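PDB 3CE2: putative peptidase from Chlamydophila abortus, which is probably a zinc-dependent oligopeptidase of the M3B family that cleaves a variety of small bioactive peptides. Local coordinates for residues 378-383 / 412-417; 359-364 / 382-387. All blocks are in the same frame, centred on the assembly; numbering follows the deposited sequence.

How the contacts relate
From the N terminus, residues 359-364 come first, and contact 2 joins them in parallel to 382-387, closing a loop that carries strand 375-377 and most of the loop 378-383. Contact 1 then starts from that loop and closes a second one, 384-411, which runs through strand 385-387 and most of helix 394-416 before returning at 412-417. The two closures therefore interleave rather than nest, and they share S382 and H383. They also meet directly, with R414 NH1 packing on P384 CA. Together they tie the small three-stranded mixed sheet to the C-terminal part of helix 394-416, whose H402 and H406 bind zinc.

Contact 1: 378-383 / 412-417; sequences GCYDSH and FSRKHQ. With ZN (zinc ion), chain G.
R414 lays its guanidinium beneath the peptide carbonyl of C379, whose O stands 3.1 Å above the plane of the group and off toward its rim. That carbonyl belongs to a type I beta turn, C379 to S382, which links strands 375-377 and 385-387 and packs on the last part of helix 394-416, which carries the HExxH zinc ligands of this putative metallopeptidase. The turn is closed by S382 N to C379 O (3.1 Å) and braced by the serine hydroxyl: C379 N donates to S382 OG at 2.6 Å and 170°. Glycine suits position 378, where a CB would press on the carbonyl O of the residue before and clash with R414 NH1. An arginine suits the helix side because its chain, extended from CG to NE, spans the gap to the turn. Y380 reaches back the opposite way. Its CB points away from the helix, but CG lies anti to the backbone N (chi1 -166°) and the ring comes back: CD1 passes 4.2 Å from R414 CG, and Y380 OH donates to Q417 O, at the ring edge, at 2.5 Å. The side-chain amide of Q417 turns to another loop, at K568 O. H416 holds a separate zinc ion, not that of H402, H406 and E430, at 2.1 Å through NE2, while its ND1 donates in the ring plane to F412 O at 3.2 Å.

Contact 2: 359-364 / 382-387; sequences QGWVDK and SHPYVL
H383 sets its imidazole against the five-membered ring of W361 in a much-offset stack, the planes 19° apart and the centroids separated by 4.8 Å, with little overlap. Its CG, between the backbone N and the carbonyl carbon (chi1 37°), is thereby placed close to W361 NE1 and CD1, and CB also touches W361 NE1 at 3.5 Å. P384 follows under the same indole: CG points at the six-membered ring, 3.4 Å from its centroid and 10° off the normal, a CH-pi contact suited to proline, whose compact, puckered ring presents CG to the indole face. Y385 CA lies 3.3 Å from W361 O in a CA-H...O contact, the phenol edge turns to the carbonyls of G360 and W361, and the hydroxyl continues to D25 O. V386 uses both its own N-H and its own C=O: N to W361 O at 2.8 Å, and O accepting from D363 N at 2.9 Å, the parallel pattern in which one residue bridges the neighbours of its partner, V362. The two valines share one face of the mixed sheet, and V386 meets E403 and S407 of the zinc-site helix 394-416. L387 shares the other face with D363, whose OD2 pairs with K370 and R15 and whose OD1 accepts from W24 N. Apart from that buried carboxylate, its charge probably balanced by K370 and R15, the join rests on two backbone hydrogen bonds, CA-H...O contacts, valine packing and the indole packed by P384 and H383, a chemistry suited to a buried strand pair beside the metal-binding helix.

Contact 1: 378-383 / 412-417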
ATOM      1  N   GLY A 378      15.158  -3.438  -4.737  1.00 49.55           N
ATOM      2  CA  GLY A 378      16.369  -2.869  -5.296  1.00 50.77           C
ATOM      3  C   GLY A 378      16.728  -1.760  -4.352  1.00 51.50           C
ATOM      4  O   GLY A 378      16.060  -1.564  -3.341  1.00 57.62           O
ATOM      5  N   CYS A 379      17.790  -1.036  -4.643  1.00 55.35           N
ATOM      6  CA  CYS A 379      18.093   0.133  -3.827  1.00 58.53           C
ATOM      7  C   CYS A 379      18.661   1.166  -4.748  1.00 54.07           C
ATOM      8  O   CYS A 379      18.687   0.966  -5.974  1.00 51.72           O
ATOM      9  CB  CYS A 379      19.110  -0.195  -2.734  1.00 62.62           C
ATOM     10  SG  CYS A 379      20.619  -0.899  -3.431  1.00 63.67           S
ATOM     11  N   TYR A 380      19.152   2.245  -4.146  1.00 52.90           N
ATOM     12  CA  TYR A 380      19.623   3.396  -4.896  1.00 53.38           C
ATOM     13  C   TYR A 380      20.626   2.994  -5.951  1.00 51.47           C
ATOM     14  O   TYR A 380      20.600   3.508  -7.064  1.00 53.60           O
ATOM     15  CB  TYR A 380      20.205   4.453  -3.955  1.00 55.51           C
ATOM     16  CG  TYR A 380      20.415   5.791  -4.608  1.00 58.06           C
ATOM     17  CD1 TYR A 380      19.338   6.654  -4.832  1.00 56.56           C
ATOM     18  CD2 TYR A 380      21.691   6.194  -5.015  1.00 59.15           C
ATOM     19  CE1 TYR A 380      19.525   7.889  -5.438  1.00 61.05           C
ATOM     20  CE2 TYR A 380      21.897   7.423  -5.624  1.00 59.85           C
ATOM     21  CZ  TYR A 380      20.812   8.274  -5.830  1.00 62.76           C
ATOM     22  OH  TYR A 380      21.016   9.497  -6.430  1.00 58.49           O
ATOM     23  N   ASP A 381      21.465   2.022  -5.622  1.00 59.46           N
ATOM     24  CA  ASP A 381      22.572   1.650  -6.500  1.00 69.30           C
ATOM     25  C   ASP A 381      22.290   0.582  -7.572  1.00 69.54           C
ATOM     26  O   ASP A 381      23.038   0.454  -8.543  1.00 68.42           O
ATOM     27  CB  ASP A 381      23.801   1.315  -5.652  1.00 72.83           C
ATOM     28  CG  ASP A 381      24.341   2.546  -4.923  1.00 76.62           C
ATOM     29  OD1 ASP A 381      24.702   3.525  -5.622  1.00 73.93           O
ATOM     30  OD2 ASP A 381      24.380   2.550  -3.667  1.00 77.11           O
ATOM     31  N   SER A 382      21.187  -0.144  -7.420  1.00 68.38           N
ATOM     32  CA  SER A 382      20.836  -1.223  -8.344  1.00 64.89           C
ATOM     33  C   SER A 382      19.769  -0.802  -9.344  1.00 64.70           C
ATOM     34  O   SER A 382      19.114   0.222  -9.172  1.00 67.73           O
ATOM     35  CB  SER A 382      20.301  -2.400  -7.537  1.00 63.08           C
ATOM     36  OG  SER A 382      19.320  -1.976  -6.590  1.00 62.38           O
ATOM     37  N   HIS A 383      19.566  -1.601 -10.382  1.00 64.04           N
ATOM     38  CA  HIS A 383      18.350  -1.435 -11.146  1.00 67.22           C
ATOM     39  C   HIS A 383      17.264  -2.097 -10.305  1.00 62.50           C
ATOM     40  O   HIS A 383      17.583  -2.663  -9.264  1.00 57.73           O
ATOM     41  CB  HIS A 383      18.448  -1.994 -12.575  1.00 69.02           C
ATOM     42  CG  HIS A 383      19.237  -3.251 -12.688  1.00 72.09           C
ATOM     43  ND1 HIS A 383      20.464  -3.301 -13.313  1.00 71.07           N
ATOM     44  CD2 HIS A 383      18.970  -4.513 -12.279  1.00 76.74           C
ATOM     45  CE1 HIS A 383      20.927  -4.536 -13.273  1.00 75.87           C
ATOM     46  NE2 HIS A 383      20.037  -5.294 -12.656  1.00 81.89           N
ATOM     47  N   PHE A 412      12.882   5.463 -12.207  1.00 41.96           N
ATOM     48  CA  PHE A 412      12.858   6.878 -12.538  1.00 39.70           C
ATOM     49  C   PHE A 412      13.298   7.764 -11.382  1.00 40.47           C
ATOM     50  O   PHE A 412      14.032   8.716 -11.591  1.00 53.81           O
ATOM     51  CB  PHE A 412      11.464   7.297 -12.973  1.00 44.91           C
ATOM     52  CG  PHE A 412      11.161   7.010 -14.403  1.00 40.39           C
ATOM     53  CD1 PHE A 412      12.088   7.288 -15.391  1.00 46.60           C
ATOM     54  CD2 PHE A 412       9.925   6.513 -14.770  1.00 40.49           C
ATOM     55  CE1 PHE A 412      11.784   7.054 -16.726  1.00 44.97           C
ATOM     56  CE2 PHE A 412       9.610   6.264 -16.100  1.00 39.77           C
ATOM     57  CZ  PHE A 412      10.539   6.540 -17.077  1.00 42.57           C
ATOM     58  N   SER A 413      12.854   7.451 -10.169  1.00 43.24           N
ATOM     59  CA  SER A 413      13.197   8.237  -8.984  1.00 42.36           C
ATOM     60  C   SER A 413      14.664   8.174  -8.623  1.00 45.78           C
ATOM     61  O   SER A 413      15.239   9.177  -8.201  1.00 48.69           O
ATOM     62  CB  SER A 413      12.358   7.819  -7.778  1.00 37.28           C
ATOM     63  OG  SER A 413      11.038   8.309  -7.913  1.00 44.09           O
ATOM     64  N   ARG A 414      15.261   6.996  -8.769  1.00 47.99           N
ATOM     65  CA  ARG A 414      16.675   6.803  -8.429  1.00 50.30           C
ATOM     66  C   ARG A 414      17.579   7.525  -9.407  1.00 51.70           C
ATOM     67  O   ARG A 414      18.581   8.118  -9.015  1.00 53.47           O
ATOM     68  CB  ARG A 414      17.029   5.322  -8.432  1.00 48.98           C
ATOM     69  CG  ARG A 414      16.567   4.606  -7.191  1.00 51.46           C
ATOM     70  CD  ARG A 414      16.513   3.130  -7.422  1.00 49.75           C
ATOM     71  NE  ARG A 414      15.780   2.504  -6.343  1.00 51.68           N
ATOM     72  CZ  ARG A 414      15.390   1.240  -6.347  1.00 50.70           C
ATOM     73  NH1 ARG A 414      15.691   0.444  -7.370  1.00 53.64           N
ATOM     74  NH2 ARG A 414      14.713   0.780  -5.311  1.00 46.80           N
ATOM     75  N   LYS A 415      17.203   7.457 -10.680  1.00 45.18           N
ATOM     76  CA  LYS A 415      17.889   8.141 -11.755  1.00 44.38           C
ATOM     77  C   LYS A 415      17.837   9.683 -11.624  1.00 46.25           C
ATOM     78  O   LYS A 415      18.705  10.373 -12.128  1.00 49.75           O
ATOM     79  CB  LYS A 415      17.273   7.697 -13.081  1.00 43.96           C
ATOM     80  CG  LYS A 415      18.190   7.762 -14.258  1.00 55.99           C
ATOM     81  CD  LYS A 415      17.862   6.659 -15.276  1.00 65.29           C
ATOM     82  CE  LYS A 415      17.685   7.242 -16.699  1.00 69.59           C
ATOM     83  NZ  LYS A 415      16.322   7.877 -16.923  1.00 67.44           N
ATOM     84  N   HIS A 416      16.834  10.234 -10.960  1.00 44.17           N
ATOM     85  CA  HIS A 416      16.742  11.693 -10.895  1.00 46.64           C
ATOM     86  C   HIS A 416      16.837  12.304  -9.500  1.00 47.36           C
ATOM     87  O   HIS A 416      16.857  13.504  -9.391  1.00 55.20           O
ATOM     88  CB  HIS A 416      15.481  12.215 -11.610  1.00 47.91           C
ATOM     89  CG  HIS A 416      15.492  12.011 -13.101  1.00 50.30           C
ATOM     90  ND1 HIS A 416      14.936  10.902 -13.709  1.00 43.39           N
ATOM     91  CD2 HIS A 416      15.998  12.774 -14.104  1.00 49.81           C
ATOM     92  CE1 HIS A 416      15.080  11.001 -15.020  1.00 42.34           C
ATOM     93  NE2 HIS A 416      15.727  12.124 -15.286  1.00 49.22           N
ATOM     94  N   GLN A 417      16.912  11.518  -8.431  1.00 45.07           N
ATOM     95  CA  GLN A 417      16.960  12.129  -7.097  1.00 38.12           C
ATOM     96  C   GLN A 417      18.215  11.787  -6.326  1.00 40.45           C
ATOM     97  O   GLN A 417      18.836  10.748  -6.552  1.00 44.57           O
ATOM     98  CB  GLN A 417      15.746  11.717  -6.260  1.00 37.02           C
ATOM     99  CG  GLN A 417      14.451  12.015  -6.916  1.00 32.82           C
ATOM    100  CD  GLN A 417      14.170  13.501  -6.929  1.00 35.66           C
ATOM    101  OE1 GLN A 417      14.567  14.232  -6.013  1.00 43.10           O
ATOM    102  NE2 GLN A 417      13.439  13.950  -7.931  1.00 31.38           N
TER
HETATM  103 ZN    ZN G 706      14.895  13.311 -16.842  0.50 51.01          ZN

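Contact 2: 359-364 / 382-387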
ATOM      1  N   GLN A 359      18.015  -7.001 -19.431  1.00 58.54           N
ATOM      2  CA  GLN A 359      18.734  -6.294 -18.372  1.00 55.97           C
ATOM      3  C   GLN A 359      18.829  -7.103 -17.072  1.00 56.35           C
ATOM      4  O   GLN A 359      19.487  -6.675 -16.115  1.00 56.16           O
ATOM      5  CB  GLN A 359      18.067  -4.932 -18.100  1.00 59.91           C
ATOM      6  CG  GLN A 359      18.813  -3.714 -18.644  1.00 68.94           C
ATOM      7  CD  GLN A 359      19.572  -4.011 -19.943  1.00 73.33           C
ATOM      8  OE1 GLN A 359      20.806  -4.071 -19.951  1.00 74.00           O
ATOM      9  NE2 GLN A 359      18.836  -4.206 -21.042  1.00 73.18           N
ATOM     10  N   GLY A 360      18.153  -8.252 -17.023  1.00 45.69           N
ATOM     11  CA  GLY A 360      18.156  -9.089 -15.822  1.00 53.70           C
ATOM     12  C   GLY A 360      17.427  -8.554 -14.593  1.00 52.57           C
ATOM     13  O   GLY A 360      17.853  -8.769 -13.464  1.00 50.08           O
ATOM     14  N   TRP A 361      16.325  -7.849 -14.799  1.00 51.54           N
ATOM     15  CA  TRP A 361      15.553  -7.330 -13.681  1.00 51.38           C
ATOM     16  C   TRP A 361      14.760  -8.444 -12.976  1.00 50.47           C
ATOM     17  O   TRP A 361      14.564  -8.417 -11.758  1.00 48.34           O
ATOM     18  CB  TRP A 361      14.561  -6.297 -14.199  1.00 53.80           C
ATOM     19  CG  TRP A 361      15.167  -4.997 -14.589  1.00 57.15           C
ATOM     20  CD1 TRP A 361      16.489  -4.737 -14.830  1.00 55.00           C
ATOM     21  CD2 TRP A 361      14.470  -3.767 -14.792  1.00 54.33           C
ATOM     22  NE1 TRP A 361      16.652  -3.421 -15.161  1.00 53.30           N
ATOM     23  CE2 TRP A 361      15.429  -2.802 -15.151  1.00 54.66           C
ATOM     24  CE3 TRP A 361      13.127  -3.388 -14.699  1.00 52.60           C
ATOM     25  CZ2 TRP A 361      15.089  -1.478 -15.427  1.00 55.72           C
ATOM     26  CZ3 TRP A 361      12.784  -2.079 -14.975  1.00 55.14           C
ATOM     27  CH2 TRP A 361      13.760  -1.135 -15.335  1.00 57.28           C
ATOM     28  N   VAL A 362      14.320  -9.410 -13.772  1.00 45.66           N
ATOM     29  CA  VAL A 362      13.292 -10.350 -13.384  1.00 48.86           C
ATOM     30  C   VAL A 362      13.796 -11.727 -13.034  1.00 49.17           C
ATOM     31  O   VAL A 362      14.464 -12.368 -13.830  1.00 49.88           O
ATOM     32  CB  VAL A 362      12.381 -10.609 -14.562  1.00 44.18           C
ATOM     33  CG1 VAL A 362      10.987 -10.895 -14.069  1.00 44.70           C
ATOM     34  CG2 VAL A 362      12.412  -9.421 -15.501  1.00 48.50           C
ATOM     35  N   ASP A 363      13.434 -12.198 -11.857  1.00 51.17           N
ATOM     36  CA  ASP A 363      13.472 -13.626 -11.598  1.00 51.53           C
ATOM     37  C   ASP A 363      12.114 -14.237 -11.968  1.00 48.54           C
ATOM     38  O   ASP A 363      11.147 -14.114 -11.226  1.00 50.79           O
ATOM     39  CB  ASP A 363      13.806 -13.881 -10.138  1.00 54.52           C
ATOM     40  CG  ASP A 363      14.620 -15.129  -9.953  1.00 59.34           C
ATOM     41  OD1 ASP A 363      15.794 -15.151 -10.382  1.00 54.72           O
ATOM     42  OD2 ASP A 363      14.077 -16.090  -9.382  1.00 60.45           O
ATOM     43  N   LYS A 364      12.039 -14.902 -13.111  1.00 42.51           N
ATOM     44  CA  LYS A 364      10.734 -15.255 -13.699  1.00 48.04           C
ATOM     45  C   LYS A 364       9.841 -16.331 -13.071  1.00 49.38           C
ATOM     46  O   LYS A 364       8.616 -16.173 -13.032  1.00 43.75           O
ATOM     47  CB  LYS A 364      10.915 -15.629 -15.172  1.00 48.86           C
ATOM     48  CG  LYS A 364      11.398 -14.487 -16.022  1.00 51.95           C
ATOM     49  CD  LYS A 364      11.547 -14.915 -17.457  1.00 51.38           C
ATOM     50  CE  LYS A 364      12.581 -14.093 -18.142  1.00 52.62           C
ATOM     51  NZ  LYS A 364      13.486 -15.026 -18.833  1.00 59.90           N
ATOM     52  N   SER A 382      21.187  -0.144  -7.420  1.00 68.38           N
ATOM     53  CA  SER A 382      20.836  -1.223  -8.344  1.00 64.89           C
ATOM     54  C   SER A 382      19.769  -0.802  -9.344  1.00 64.70           C
ATOM     55  O   SER A 382      19.114   0.222  -9.172  1.00 67.73           O
ATOM     56  CB  SER A 382      20.301  -2.400  -7.537  1.00 63.08           C
ATOM     57  OG  SER A 382      19.320  -1.976  -6.590  1.00 62.38           O
ATOM     58  N   HIS A 383      19.566  -1.601 -10.382  1.00 64.04           N
ATOM     59  CA  HIS A 383      18.350  -1.435 -11.146  1.00 67.22           C
ATOM     60  C   HIS A 383      17.264  -2.097 -10.305  1.00 62.50           C
ATOM     61  O   HIS A 383      17.583  -2.663  -9.264  1.00 57.73           O
ATOM     62  CB  HIS A 383      18.448  -1.994 -12.575  1.00 69.02           C
ATOM     63  CG  HIS A 383      19.237  -3.251 -12.688  1.00 72.09           C
ATOM     64  ND1 HIS A 383      20.464  -3.301 -13.313  1.00 71.07           N
ATOM     65  CD2 HIS A 383      18.970  -4.513 -12.279  1.00 76.74           C
ATOM     66  CE1 HIS A 383      20.927  -4.536 -13.273  1.00 75.87           C
ATOM     67  NE2 HIS A 383      20.037  -5.294 -12.656  1.00 81.89           N
ATOM     68  N   PRO A 384      15.980  -1.958 -10.703  1.00 56.26           N
ATOM     69  CA  PRO A 384      14.939  -2.590  -9.898  1.00 58.66           C
ATOM     70  C   PRO A 384      14.971  -4.105 -10.106  1.00 63.00           C
ATOM     71  O   PRO A 384      15.433  -4.591 -11.136  1.00 69.12           O
ATOM     72  CB  PRO A 384      13.644  -1.996 -10.451  1.00 55.13           C
ATOM     73  CG  PRO A 384      13.981  -1.524 -11.818  1.00 53.19           C
ATOM     74  CD  PRO A 384      15.438  -1.237 -11.868  1.00 49.33           C
ATOM     75  N   TYR A 385      14.525  -4.854  -9.115  1.00 57.61           N
ATOM     76  CA  TYR A 385      14.553  -6.286  -9.231  1.00 50.26           C
ATOM     77  C   TYR A 385      13.145  -6.734  -8.991  1.00 47.86           C
ATOM     78  O   TYR A 385      12.491  -6.324  -8.027  1.00 47.97           O
ATOM     79  CB  TYR A 385      15.526  -6.888  -8.221  1.00 51.62           C
ATOM     80  CG  TYR A 385      16.975  -6.794  -8.657  1.00 50.47           C
ATOM     81  CD1 TYR A 385      17.418  -7.501  -9.775  1.00 53.66           C
ATOM     82  CD2 TYR A 385      17.906  -6.014  -7.952  1.00 45.02           C
ATOM     83  CE1 TYR A 385      18.751  -7.438 -10.196  1.00 50.90           C
ATOM     84  CE2 TYR A 385      19.243  -5.940  -8.363  1.00 43.20           C
ATOM     85  CZ  TYR A 385      19.654  -6.664  -9.494  1.00 49.81           C
ATOM     86  OH  TYR A 385      20.955  -6.642  -9.946  1.00 50.50           O
ATOM     87  N   VAL A 386      12.645  -7.533  -9.911  1.00 46.25           N
ATOM     88  CA  VAL A 386      11.293  -8.024  -9.793  1.00 44.65           C
ATOM     89  C   VAL A 386      11.331  -9.512  -9.532  1.00 46.93           C
ATOM     90  O   VAL A 386      11.833 -10.285 -10.367  1.00 40.51           O
ATOM     91  CB  VAL A 386      10.533  -7.828 -11.091  1.00 42.04           C
ATOM     92  CG1 VAL A 386       9.139  -8.364 -10.940  1.00 46.21           C
ATOM     93  CG2 VAL A 386      10.507  -6.388 -11.435  1.00 44.05           C
ATOM     94  N   LEU A 387      10.797  -9.913  -8.385  1.00 46.89           N
ATOM     95  CA  LEU A 387      10.549 -11.318  -8.136  1.00 43.35           C
ATOM     96  C   LEU A 387       9.140 -11.754  -8.563  1.00 46.31           C
ATOM     97  O   LEU A 387       8.131 -11.280  -8.045  1.00 50.18           O
ATOM     98  CB  LEU A 387      10.789 -11.645  -6.675  1.00 44.64           C
ATOM     99  CG  LEU A 387      10.645 -13.146  -6.406  1.00 44.91           C
ATOM    100  CD1 LEU A 387      11.658 -13.605  -5.350  1.00 35.67           C
ATOM    101  CD2 LEU A 387       9.191 -13.500  -6.039  1.00 33.66           C
TER